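PDB 4JP0: insecticidal crystal protein Cry35Ab1, which is one component of a binary insecticidal toxin active on western corn rootworm, with the larval midgut epithelium as its probable target. Local coordinates for residues A[157-162]-A[169-174]; A[212-217]-A[339-344]; A[217-220]-A[226-229]; A[297-302]-A[307-312]. All coordinates share one frame; numbering follows the deposited sequence.

Interaction 1: A[157-162]-A[169-174]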
loop_
_atom_site.group_PDB
_atom_site.type_symbol
_atom_site.label_atom_id
_atom_site.label_comp_id
_atom_site.label_asym_id
_atom_site.label_seq_id
_atom_site.Cartn_x
_atom_site.Cartn_y
_atom_site.Cartn_z
ATOM N N ASP A 157 22.984 -1.526 -8.609
ATOM C CA ASP A 157 23.117 -1.709 -10.059
ATOM C C ASP A 157 22.745 -3.133 -10.491
ATOM O O ASP A 157 22.883 -4.061 -9.708
ATOM C CB ASP A 157 24.559 -1.486 -10.458
ATOM C CG ASP A 157 24.994 -0.035 -10.365
ATOM O OD1 ASP A 157 24.173 0.882 -10.086
ATOM O OD2 ASP A 157 26.184 0.260 -10.610
ATOM N N TYR A 158 22.296 -3.314 -11.734
ATOM C CA TYR A 158 22.038 -4.670 -12.232
ATOM C C TYR A 158 23.382 -5.364 -12.403
ATOM O O TYR A 158 24.402 -4.692 -12.558
ATOM C CB TYR A 158 21.218 -4.677 -13.521
ATOM C CG TYR A 158 21.798 -3.872 -14.652
ATOM C CD1 TYR A 158 22.714 -4.436 -15.536
ATOM C CD2 TYR A 158 21.421 -2.549 -14.853
ATOM C CE1 TYR A 158 23.244 -3.701 -16.573
ATOM C CE2 TYR A 158 21.946 -1.810 -15.897
ATOM C CZ TYR A 158 22.851 -2.388 -16.752
ATOM O OH TYR A 158 23.366 -1.645 -17.777
ATOM N N PRO A 159 23.393 -6.699 -12.372
ATOM C CA PRO A 159 24.647 -7.457 -12.410
ATOM C C PRO A 159 25.375 -7.280 -13.720
ATOM O O PRO A 159 24.753 -6.991 -14.743
ATOM C CB PRO A 159 24.185 -8.909 -12.274
ATOM C CG PRO A 159 22.796 -8.778 -11.601
ATOM C CD PRO A 159 22.216 -7.578 -12.305
ATOM N N LYS A 160 26.688 -7.451 -13.678
ATOM C CA LYS A 160 27.491 -7.377 -14.905
ATOM C C LYS A 160 28.298 -8.642 -15.006
ATOM O O LYS A 160 28.565 -9.282 -13.989
ATOM C CB LYS A 160 28.439 -6.176 -14.861
ATOM C CG LYS A 160 27.772 -4.866 -14.539
ATOM C CD LYS A 160 26.975 -4.344 -15.725
ATOM C CE LYS A 160 26.406 -2.963 -15.418
ATOM N NZ LYS A 160 25.773 -2.896 -14.052
ATOM N N TYR A 161 28.691 -9.012 -16.224
ATOM C CA TYR A 161 29.482 -10.219 -16.411
ATOM C C TYR A 161 30.857 -10.078 -15.759
ATOM O O TYR A 161 31.423 -8.987 -15.695
ATOM C CB TYR A 161 29.662 -10.529 -17.888
ATOM C CG TYR A 161 28.512 -11.239 -18.547
ATOM C CD1 TYR A 161 27.577 -10.535 -19.298
ATOM C CD2 TYR A 161 28.388 -12.628 -18.470
ATOM C CE1 TYR A 161 26.532 -11.198 -19.941
ATOM C CE2 TYR A 161 27.350 -13.301 -19.105
ATOM C CZ TYR A 161 26.408 -12.581 -19.832
ATOM O OH TYR A 161 25.359 -13.235 -20.468
ATOM N N SER A 162 31.365 -11.194 -15.257
ATOM C CA SER A 162 32.688 -11.241 -14.634
ATOM C C SER A 162 33.676 -11.606 -15.724
ATOM O O SER A 162 33.483 -12.630 -16.383
ATOM C CB SER A 162 32.743 -12.349 -13.596
ATOM O OG SER A 162 33.066 -13.579 -14.241
ATOM N N ASN A 169 22.136 -14.023 -11.350
ATOM C CA ASN A 169 20.787 -14.023 -11.898
ATOM C C ASN A 169 19.964 -12.851 -11.434
ATOM O O ASN A 169 18.859 -12.651 -11.911
ATOM C CB ASN A 169 20.050 -15.330 -11.565
ATOM C CG ASN A 169 20.692 -16.539 -12.226
ATOM O OD1 ASN A 169 21.432 -16.400 -13.219
ATOM N ND2 ASN A 169 20.438 -17.730 -11.669
ATOM N N GLY A 170 20.473 -12.120 -10.457
ATOM C CA GLY A 170 19.748 -10.974 -9.944
ATOM C C GLY A 170 20.439 -10.340 -8.772
ATOM O O GLY A 170 21.591 -10.675 -8.479
ATOM N N THR A 171 19.764 -9.408 -8.116
ATOM C CA THR A 171 20.293 -8.814 -6.894
ATOM C C THR A 171 19.361 -9.061 -5.713
ATOM O O THR A 171 18.248 -9.501 -5.894
ATOM C CB THR A 171 20.511 -7.304 -7.013
ATOM O OG1 THR A 171 19.277 -6.638 -7.366
ATOM C CG2 THR A 171 21.564 -6.972 -8.127
ATOM N N SER A 172 19.805 -8.716 -4.509
ATOM C CA SER A 172 18.985 -9.035 -3.331
ATOM C C SER A 172 17.871 -8.043 -3.097
ATOM O O SER A 172 18.053 -6.874 -3.332
ATOM C CB SER A 172 19.876 -9.138 -2.106
ATOM O OG SER A 172 20.783 -10.214 -2.336
ATOM N N PRO A 173 16.720 -8.504 -2.624
ATOM C CA PRO A 173 15.595 -7.597 -2.365
ATOM C C PRO A 173 15.997 -6.445 -1.427
ATOM O O PRO A 173 16.589 -6.668 -0.382
ATOM C CB PRO A 173 14.571 -8.511 -1.696
ATOM C CG PRO A 173 14.925 -9.857 -2.244
ATOM C CD PRO A 173 16.398 -9.900 -2.293
ATOM N N GLN A 174 15.698 -5.216 -1.828
ATOM C CA GLN A 174 15.930 -4.040 -0.970
ATOM C C GLN A 174 14.586 -3.442 -0.586
ATOM O O GLN A 174 13.717 -3.282 -1.437
ATOM C CB GLN A 174 16.709 -2.979 -1.735
ATOM C CG GLN A 174 18.103 -3.402 -2.104
ATOM C CD GLN A 174 18.795 -2.376 -3.001
ATOM O OE1 GLN A 174 19.029 -2.638 -4.179
ATOM N NE2 GLN A 174 19.123 -1.218 -2.441
#
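P159 and T171 meet where the long connection between strands 135-142 and 174-182 doubles back along itself beside the elongated antiparallel sheet of this toxin_10 protein. The touching residues all lie in loop, with Q174 opening strand 174-182, and the contact is a small one at the surface, made of a proline ring, a threonine methyl and backbone oxygens. CG of P159, the tip of the ring, leans on the peptide between G170 and T171, lying 3.8 Å from G170 O. The same carbon comes 4.1 Å from CG2 of T171. That methyl also reaches back along 157-162 to sit 3.6 Å from D157 O, a van der Waals contact with the carbonyl.

The threonine is split between two tasks. With chi1 at 57°, OG1 stands between its own backbone N and carbonyl carbon and hydrogen-bonds to W211 N, while CG2 lies beside the backbone N and is left to face D157 and P159. Backbone bonds from N169 to R213 and from T171 to W211 tie this half of the contact to strand 202-221. P159 also touches I167, D168 and F312.

Y158, whose ring leads away from 169-174, packs edge-to-face with W211 and against N342 and T344. K160 curls back over it, its chain turned about CB-CG (chi2 -74°), so that the ammonium lies 3.6 Å above the plane of the Y158 ring, offset toward the rim. From there K160 NZ donates a 2.7 Å hydrogen bond to Y158 O, tilted 28° from the carbonyl plane.

Interaction 2: A[212-217]-A[339-344]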
loop_
_atom_site.group_PDB
_atom_site.type_symbol
_atom_site.label_atom_id
_atom_site.label_comp_id
_atom_site.label_asym_id
_atom_site.label_seq_id
_atom_site.Cartn_x
_atom_site.Cartn_y
_atom_site.Cartn_z
ATOM N N GLN A 212 16.366 -8.939 -11.606
ATOM C CA GLN A 212 16.242 -10.346 -11.946
ATOM C C GLN A 212 16.373 -10.544 -13.469
ATOM O O GLN A 212 15.848 -9.758 -14.239
ATOM C CB GLN A 212 14.863 -10.868 -11.503
ATOM C CG GLN A 212 14.665 -12.366 -11.673
ATOM C CD GLN A 212 13.314 -12.833 -11.104
ATOM O OE1 GLN A 212 12.447 -13.322 -11.848
ATOM N NE2 GLN A 212 13.128 -12.666 -9.799
ATOM N N ARG A 213 17.066 -11.603 -13.876
ATOM C CA ARG A 213 17.238 -11.963 -15.276
ATOM C C ARG A 213 15.889 -12.017 -15.979
ATOM O O ARG A 213 14.933 -12.525 -15.430
ATOM C CB ARG A 213 17.921 -13.343 -15.332
ATOM C CG ARG A 213 17.779 -14.115 -16.634
ATOM C CD ARG A 213 18.373 -15.536 -16.572
ATOM N NE ARG A 213 17.696 -16.447 -17.494
ATOM C CZ ARG A 213 18.217 -17.587 -17.945
ATOM N NH1 ARG A 213 19.440 -17.957 -17.568
ATOM N NH2 ARG A 213 17.520 -18.357 -18.779
ATOM N N ALA A 214 15.801 -11.461 -17.181
ATOM C CA ALA A 214 14.562 -11.534 -17.944
ATOM C C ALA A 214 14.517 -12.862 -18.685
ATOM O O ALA A 214 15.442 -13.197 -19.434
ATOM C CB ALA A 214 14.496 -10.416 -18.918
ATOM N N VAL A 215 13.441 -13.604 -18.486
ATOM C CA VAL A 215 13.262 -14.887 -19.127
ATOM C C VAL A 215 13.230 -14.663 -20.655
ATOM O O VAL A 215 12.472 -13.813 -21.171
ATOM C CB VAL A 215 11.975 -15.601 -18.620
ATOM C CG1 VAL A 215 11.862 -17.002 -19.231
ATOM C CG2 VAL A 215 11.921 -15.667 -17.064
ATOM N N GLY A 216 14.089 -15.391 -21.358
ATOM C CA GLY A 216 14.203 -15.345 -22.812
ATOM C C GLY A 216 15.336 -14.447 -23.311
ATOM O O GLY A 216 15.699 -14.472 -24.507
ATOM N N SER A 217 15.930 -13.673 -22.400
ATOM C CA SER A 217 16.913 -12.668 -22.786
ATOM C C SER A 217 18.362 -13.154 -22.960
ATOM O O SER A 217 19.215 -12.376 -23.369
ATOM C CB SER A 217 16.888 -11.495 -21.779
ATOM O OG SER A 217 17.546 -11.857 -20.572
ATOM N N ASP A 339 10.074 -0.835 -18.651
ATOM C CA ASP A 339 10.841 0.395 -18.824
ATOM C C ASP A 339 12.177 0.333 -18.071
ATOM O O ASP A 339 13.038 1.219 -18.205
ATOM C CB ASP A 339 10.020 1.620 -18.406
ATOM C CG ASP A 339 9.075 2.075 -19.510
ATOM O OD1 ASP A 339 9.334 1.752 -20.696
ATOM O OD2 ASP A 339 8.057 2.756 -19.305
ATOM N N THR A 340 12.367 -0.718 -17.287
ATOM C CA THR A 340 13.634 -0.836 -16.570
ATOM C C THR A 340 14.569 -1.836 -17.212
ATOM O O THR A 340 15.626 -2.138 -16.662
ATOM C CB THR A 340 13.436 -1.266 -15.112
ATOM O OG1 THR A 340 12.848 -2.576 -15.067
ATOM C CG2 THR A 340 12.440 -0.349 -14.414
ATOM N N TYR A 341 14.192 -2.348 -18.372
ATOM C CA TYR A 341 14.962 -3.404 -19.015
ATOM C C TYR A 341 16.352 -2.902 -19.368
ATOM O O TYR A 341 16.507 -1.842 -19.999
ATOM C CB TYR A 341 14.208 -3.900 -20.271
ATOM C CG TYR A 341 14.843 -5.079 -20.961
ATOM C CD1 TYR A 341 14.936 -6.318 -20.329
ATOM C CD2 TYR A 341 15.325 -4.964 -22.248
ATOM C CE1 TYR A 341 15.512 -7.415 -20.968
ATOM C CE2 TYR A 341 15.906 -6.064 -22.899
ATOM C CZ TYR A 341 15.999 -7.271 -22.258
ATOM O OH TYR A 341 16.588 -8.333 -22.916
ATOM N N ASN A 342 17.371 -3.660 -18.978
ATOM C CA ASN A 342 18.722 -3.294 -19.361
ATOM C C ASN A 342 19.422 -4.522 -19.816
ATOM O O ASN A 342 19.232 -5.577 -19.224
ATOM C CB ASN A 342 19.486 -2.746 -18.161
ATOM C CG ASN A 342 19.194 -1.305 -17.921
ATOM O OD1 ASN A 342 19.888 -0.427 -18.473
ATOM N ND2 ASN A 342 18.155 -1.024 -17.110
ATOM N N VAL A 343 20.230 -4.417 -20.865
ATOM C CA VAL A 343 21.002 -5.586 -21.272
ATOM C C VAL A 343 22.491 -5.416 -20.961
ATOM O O VAL A 343 23.015 -4.283 -20.854
ATOM C CB VAL A 343 20.840 -5.883 -22.775
ATOM C CG1 VAL A 343 19.428 -6.344 -23.068
ATOM C CG2 VAL A 343 21.178 -4.637 -23.598
ATOM N N THR A 344 23.194 -6.529 -20.817
ATOM C CA THR A 344 24.628 -6.426 -20.618
ATOM C C THR A 344 25.259 -7.555 -21.389
ATOM O O THR A 344 24.633 -8.575 -21.663
ATOM C CB THR A 344 25.011 -6.370 -19.106
ATOM O OG1 THR A 344 26.415 -6.109 -18.961
ATOM C CG2 THR A 344 24.802 -7.726 -18.402
#
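Y341 meets A214 and S217 edge-on, and this apolar and van der Waals packing makes up the whole contact. CB of A214 lies 3.8 Å from Y341 CE1, and CB of S217 lies 3.4 Å from Y341 OH, both near the plane of the ring and at its rim. The tyrosine side chain leaves the backbone to one side of A214 and S217; with CG anti to the backbone N (chi1 -175°), the ring then brings its phenol end up to S217.

Hydrogen bonds shape each partner separately. A214 to S217 form a type II turn, with G216 at positive phi in its third position. A214 O is gripped twice, by S217 N at 3.0 Å and by S217 OG at 2.7 Å, the hydroxyl lying in the carbonyl plane on a lone pair. S217 OG also bonds with G311 N, which joins the turn to strand 307-323. Across the gap, N342 ND2 donates to T340 O at 2.8 Å from well above the carbonyl plane, a local bond that spans Y341.

The turn lies within strand 202-221, and Y341 on strand 327-346, with strand 307-323 between them in the four-stranded antiparallel sheet. The tyrosine thus reaches past strand 307-323, while its ring stacks on Y231 and its hydroxyl bonds to Y229 OH, both on strand 225-234 of the two-stranded sheet.

Interaction 3: A[217-220]-A[226-229]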
loop_
_atom_site.group_PDB
_atom_site.type_symbol
_atom_site.label_atom_id
_atom_site.label_comp_id
_atom_site.label_asym_id
_atom_site.label_seq_id
_atom_site.Cartn_x
_atom_site.Cartn_y
_atom_site.Cartn_z
ATOM N N SER A 217 15.930 -13.673 -22.400
ATOM C CA SER A 217 16.913 -12.668 -22.786
ATOM C C SER A 217 18.362 -13.154 -22.960
ATOM O O SER A 217 19.215 -12.376 -23.369
ATOM C CB SER A 217 16.888 -11.495 -21.779
ATOM O OG SER A 217 17.546 -11.857 -20.572
ATOM N N ASN A 218 18.669 -14.392 -22.599
ATOM C CA ASN A 218 20.048 -14.855 -22.757
ATOM C C ASN A 218 20.216 -15.238 -24.218
ATOM O O ASN A 218 19.561 -16.149 -24.736
ATOM C CB ASN A 218 20.415 -15.975 -21.765
ATOM C CG ASN A 218 21.928 -16.312 -21.739
ATOM O OD1 ASN A 218 22.812 -15.455 -21.991
ATOM N ND2 ASN A 218 22.230 -17.580 -21.426
ATOM N N VAL A 219 21.081 -14.505 -24.896
ATOM C CA VAL A 219 21.242 -14.676 -26.332
ATOM C C VAL A 219 22.700 -14.854 -26.675
ATOM O O VAL A 219 23.551 -14.198 -26.093
ATOM C CB VAL A 219 20.760 -13.434 -27.054
ATOM C CG1 VAL A 219 20.916 -13.606 -28.561
ATOM C CG2 VAL A 219 19.291 -13.149 -26.703
ATOM N N ALA A 220 22.984 -15.778 -27.585
ATOM C CA ALA A 220 24.345 -16.021 -28.073
ATOM C C ALA A 220 24.436 -15.531 -29.500
ATOM O O ALA A 220 23.623 -15.923 -30.343
ATOM C CB ALA A 220 24.670 -17.495 -28.016
ATOM N N LYS A 226 22.908 -9.655 -36.252
ATOM C CA LYS A 226 21.883 -9.138 -35.365
ATOM C C LYS A 226 21.011 -10.346 -35.079
ATOM O O LYS A 226 20.859 -11.229 -35.923
ATOM C CB LYS A 226 21.016 -8.092 -36.073
ATOM C CG LYS A 226 21.774 -7.012 -36.878
ATOM C CD LYS A 226 20.781 -5.887 -37.284
ATOM C CE LYS A 226 21.469 -4.565 -37.694
ATOM N NZ LYS A 226 20.454 -3.483 -37.987
ATOM N N LYS A 227 20.429 -10.402 -33.898
ATOM C CA LYS A 227 19.585 -11.540 -33.574
ATOM C C LYS A 227 18.357 -11.005 -32.896
ATOM O O LYS A 227 18.455 -10.183 -32.001
ATOM C CB LYS A 227 20.328 -12.504 -32.654
ATOM C CG LYS A 227 20.083 -13.966 -32.967
ATOM C CD LYS A 227 20.755 -14.866 -31.947
ATOM C CE LYS A 227 20.940 -16.278 -32.487
ATOM N NZ LYS A 227 21.546 -17.169 -31.452
ATOM N N SER A 228 17.200 -11.434 -33.382
ATOM C CA SER A 228 15.938 -11.010 -32.828
ATOM C C SER A 228 15.582 -11.960 -31.696
ATOM O O SER A 228 15.916 -13.145 -31.735
ATOM C CB SER A 228 14.852 -11.011 -33.919
ATOM O OG SER A 228 13.699 -10.319 -33.455
ATOM N N TYR A 229 14.933 -11.431 -30.666
ATOM C CA TYR A 229 14.528 -12.273 -29.560
ATOM C C TYR A 229 13.368 -11.656 -28.792
ATOM O O TYR A 229 12.953 -10.517 -29.046
ATOM C CB TYR A 229 15.714 -12.547 -28.623
ATOM C CG TYR A 229 16.166 -11.360 -27.799
ATOM C CD1 TYR A 229 15.765 -11.214 -26.462
ATOM C CD2 TYR A 229 17.003 -10.391 -28.336
ATOM C CE1 TYR A 229 16.179 -10.136 -25.706
ATOM C CE2 TYR A 229 17.421 -9.292 -27.572
ATOM C CZ TYR A 229 17.005 -9.174 -26.261
ATOM O OH TYR A 229 17.431 -8.103 -25.486
HETATM O O HOH W 1 20.012 -9.810 -24.118
HETATM O O HOH W 2 21.039 -17.676 -28.456
#
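V219 packs with both its methyls, one on Y229 and one on K227, and forms the tight centre of the contact. CG2 sits over a face of the Y229 ring in a CH-pi contact, 4.0 Å from the centroid and 19° off the ring normal. CG1, anti to the backbone N (chi1 -180°), is left to lie 3.6 Å from K227 CD, where the two side chains slide past each other in opposite directions. S217 CA comes obliquely to the same tyrosine ring, 3.9 Å from Y229 CE1. At this buried end a water donates to S217 O at 2.8 Å and meets Y229 OH only weakly; the phenol's stronger partner is Y341 OH, on strand 327-346.

The two segments are not paired as a hairpin. V219 bonds through its backbone to S309 and K227 to I299, so strands 202-221 and 225-234 belong to different sheets and face each other through their side chains, as in a beta arch. The long strands of this toxin_10 domain are consistent with an aerolysin-like fold.

On the solvent side, at K227 and A220, the packing gives way to polar links. K227, extended beyond CG, passes the valine to bring NZ 2.7 Å from A220 O, a hydrogen bond running close to the carbonyl direction (C=O...N angle 161°). A second water accepts from both K227 NZ and A220 N, the latter at 2.9 Å, making an indirect link beside the direct one.

Interaction 4: A[297-302]-A[307-312]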
loop_
_atom_site.group_PDB
_atom_site.type_symbol
_atom_site.label_atom_id
_atom_site.label_comp_id
_atom_site.label_asym_id
_atom_site.label_seq_id
_atom_site.Cartn_x
_atom_site.Cartn_y
_atom_site.Cartn_z
ATOM N N SER A 297 12.726 -7.632 -29.181
ATOM C CA SER A 297 13.907 -6.804 -29.118
ATOM C C SER A 297 14.973 -7.341 -30.034
ATOM O O SER A 297 14.792 -8.373 -30.687
ATOM C CB SER A 297 14.439 -6.672 -27.693
ATOM O OG SER A 297 15.183 -5.473 -27.573
ATOM N N GLU A 298 16.084 -6.631 -30.099
ATOM C CA GLU A 298 17.129 -7.032 -31.016
ATOM C C GLU A 298 18.472 -6.773 -30.368
ATOM O O GLU A 298 18.596 -5.828 -29.588
ATOM C CB GLU A 298 17.012 -6.209 -32.306
ATOM C CG GLU A 298 17.137 -7.035 -33.566
ATOM C CD GLU A 298 17.358 -6.198 -34.821
ATOM O OE1 GLU A 298 17.755 -5.012 -34.708
ATOM O OE2 GLU A 298 17.148 -6.743 -35.923
ATOM N N ILE A 299 19.446 -7.640 -30.657
ATOM C CA ILE A 299 20.830 -7.432 -30.243
ATOM C C ILE A 299 21.670 -7.398 -31.494
ATOM O O ILE A 299 21.552 -8.272 -32.359
ATOM C CB ILE A 299 21.410 -8.571 -29.383
ATOM C CG1 ILE A 299 20.566 -8.870 -28.162
ATOM C CG2 ILE A 299 22.850 -8.225 -28.982
ATOM C CD1 ILE A 299 20.288 -7.670 -27.266
ATOM N N ASP A 300 22.535 -6.407 -31.580
ATOM C CA ASP A 300 23.420 -6.272 -32.724
ATOM C C ASP A 300 24.842 -6.561 -32.250
ATOM O O ASP A 300 25.223 -6.102 -31.185
ATOM C CB ASP A 300 23.332 -4.830 -33.228
ATOM C CG ASP A 300 23.695 -4.683 -34.689
ATOM O OD1 ASP A 300 24.613 -5.389 -35.175
ATOM O OD2 ASP A 300 23.112 -3.861 -35.432
ATOM N N ASN A 301 25.580 -7.386 -33.001
ATOM C CA ASN A 301 27.002 -7.648 -32.757
ATOM C C ASN A 301 27.824 -7.389 -34.019
ATOM O O ASN A 301 28.085 -8.304 -34.822
ATOM C CB ASN A 301 27.270 -9.072 -32.299
ATOM C CG ASN A 301 28.754 -9.370 -32.253
ATOM O OD1 ASN A 301 29.551 -8.484 -31.980
ATOM N ND2 ASN A 301 29.134 -10.602 -32.535
ATOM N N PRO A 302 28.271 -6.150 -34.164
ATOM C CA PRO A 302 28.989 -5.718 -35.360
ATOM C C PRO A 302 30.466 -5.998 -35.292
ATOM O O PRO A 302 31.224 -5.311 -35.965
ATOM C CB PRO A 302 28.797 -4.194 -35.355
ATOM C CG PRO A 302 28.294 -3.830 -34.005
ATOM C CD PRO A 302 28.152 -5.075 -33.167
ATOM N N MET A 307 29.670 -13.119 -29.116
ATOM C CA MET A 307 29.252 -12.357 -27.961
ATOM C C MET A 307 28.036 -12.993 -27.317
ATOM O O MET A 307 27.265 -13.678 -27.990
ATOM C CB MET A 307 28.943 -10.954 -28.421
ATOM C CG MET A 307 28.150 -10.099 -27.485
ATOM S SD MET A 307 27.620 -8.658 -28.436
ATOM C CE MET A 307 26.320 -9.249 -29.215
ATOM N N ASN A 308 27.888 -12.776 -26.008
ATOM C CA ASN A 308 26.744 -13.261 -25.247
ATOM C C ASN A 308 26.064 -12.051 -24.616
ATOM O O ASN A 308 26.734 -11.091 -24.231
ATOM C CB ASN A 308 27.188 -14.272 -24.171
ATOM C CG ASN A 308 28.052 -15.443 -24.754
ATOM O OD1 ASN A 308 29.109 -15.800 -24.201
ATOM N ND2 ASN A 308 27.607 -16.019 -25.871
ATOM N N SER A 309 24.735 -12.096 -24.501
ATOM C CA SER A 309 23.993 -10.986 -23.902
ATOM C C SER A 309 22.950 -11.553 -22.971
ATOM O O SER A 309 22.533 -12.699 -23.126
ATOM C CB SER A 309 23.292 -10.187 -24.999
ATOM O OG SER A 309 22.607 -9.045 -24.486
ATOM N N ILE A 310 22.564 -10.765 -21.984
ATOM C CA ILE A 310 21.480 -11.131 -21.112
ATOM C C ILE A 310 20.861 -9.830 -20.643
ATOM O O ILE A 310 21.527 -8.800 -20.582
ATOM C CB ILE A 310 21.976 -11.977 -19.920
ATOM C CG1 ILE A 310 20.781 -12.564 -19.145
ATOM C CG2 ILE A 310 22.843 -11.149 -19.022
ATOM C CD1 ILE A 310 21.121 -13.691 -18.204
ATOM N N GLY A 311 19.588 -9.878 -20.278
ATOM C CA GLY A 311 18.908 -8.692 -19.822
ATOM C C GLY A 311 18.344 -8.825 -18.421
ATOM O O GLY A 311 18.067 -9.936 -17.950
ATOM N N PHE A 312 18.215 -7.686 -17.752
ATOM C CA PHE A 312 17.603 -7.651 -16.429
ATOM C C PHE A 312 16.441 -6.683 -16.363
ATOM O O PHE A 312 16.393 -5.701 -17.106
ATOM C CB PHE A 312 18.638 -7.249 -15.396
ATOM C CG PHE A 312 19.759 -8.246 -15.253
ATOM C CD1 PHE A 312 20.932 -8.109 -15.982
ATOM C CD2 PHE A 312 19.634 -9.318 -14.393
ATOM C CE1 PHE A 312 21.949 -9.020 -15.871
ATOM C CE2 PHE A 312 20.660 -10.224 -14.257
ATOM C CZ PHE A 312 21.824 -10.072 -14.995
#
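M307 lays the end of its side chain against I299 and N301. Its chain leaves the strand with CG anti to the backbone N and stays extended to SD, then bends there (chi3 82°), turning CE along the facing strand. The packing rests on M307 CE at 3.6 Å from I299 CG2 and on M307 SD at 3.9 Å from N301 CB, as the methionine and asparagine side chains slide past each other in opposite directions. The 3.2 Å between M307 CE and N301 CB is unusually short and of doubtful weight. D300 O is close to the same methyl, at 3.9 Å from M307 CE.

Strands 297-301 and 307-312 run nearly antiparallel, at 154°, with axes 8.9 Å apart. They follow one another in the chain yet lie in different sheets, I299 bonding to K227 through the backbone and M307 to L221. Joined by a short loop, they make a beta arch whose interior is filled by side chains.

I299 presents two branches to this interior: CG2 meets the methionine, whereas CD1 reaches S309 OG at 3.9 Å. L221 and Y229 also touch I299, extending the apolar patch.

N301 is apolar only at its root. Its CG is anti to the backbone N (chi1 172°), directing the buried amide toward the connecting segments. There OD1 hydrogen-bonds with T303 OG1, and ND2 donates to both R222 O and Q305 O.

Interactions 2, 3 and 4 form one cluster where the two-stranded sheet lies against the four-stranded one. The centres of interactions 3 and 4 are about 5 Å apart: strand 225-234 pairs with 292-301 (K227 N to I299 O 2.9 Å) and 202-221 with 307-323, and the two arches lie side by side. Interaction 2 shares S217 with interaction 3 and lies about 10 Å from interaction 4, joined to it through strand pairing: F312 N meets N342 O at 2.8 Å, and T344 N meets I310 O at 2.8 Å. Interaction 1, about 11 Å from interaction 2 between centres, adds the loop before strand 174-182; its N169 O reaches R213 N at 2.9 Å, and Y161 OH lies 3.6 Å from I310 CG2.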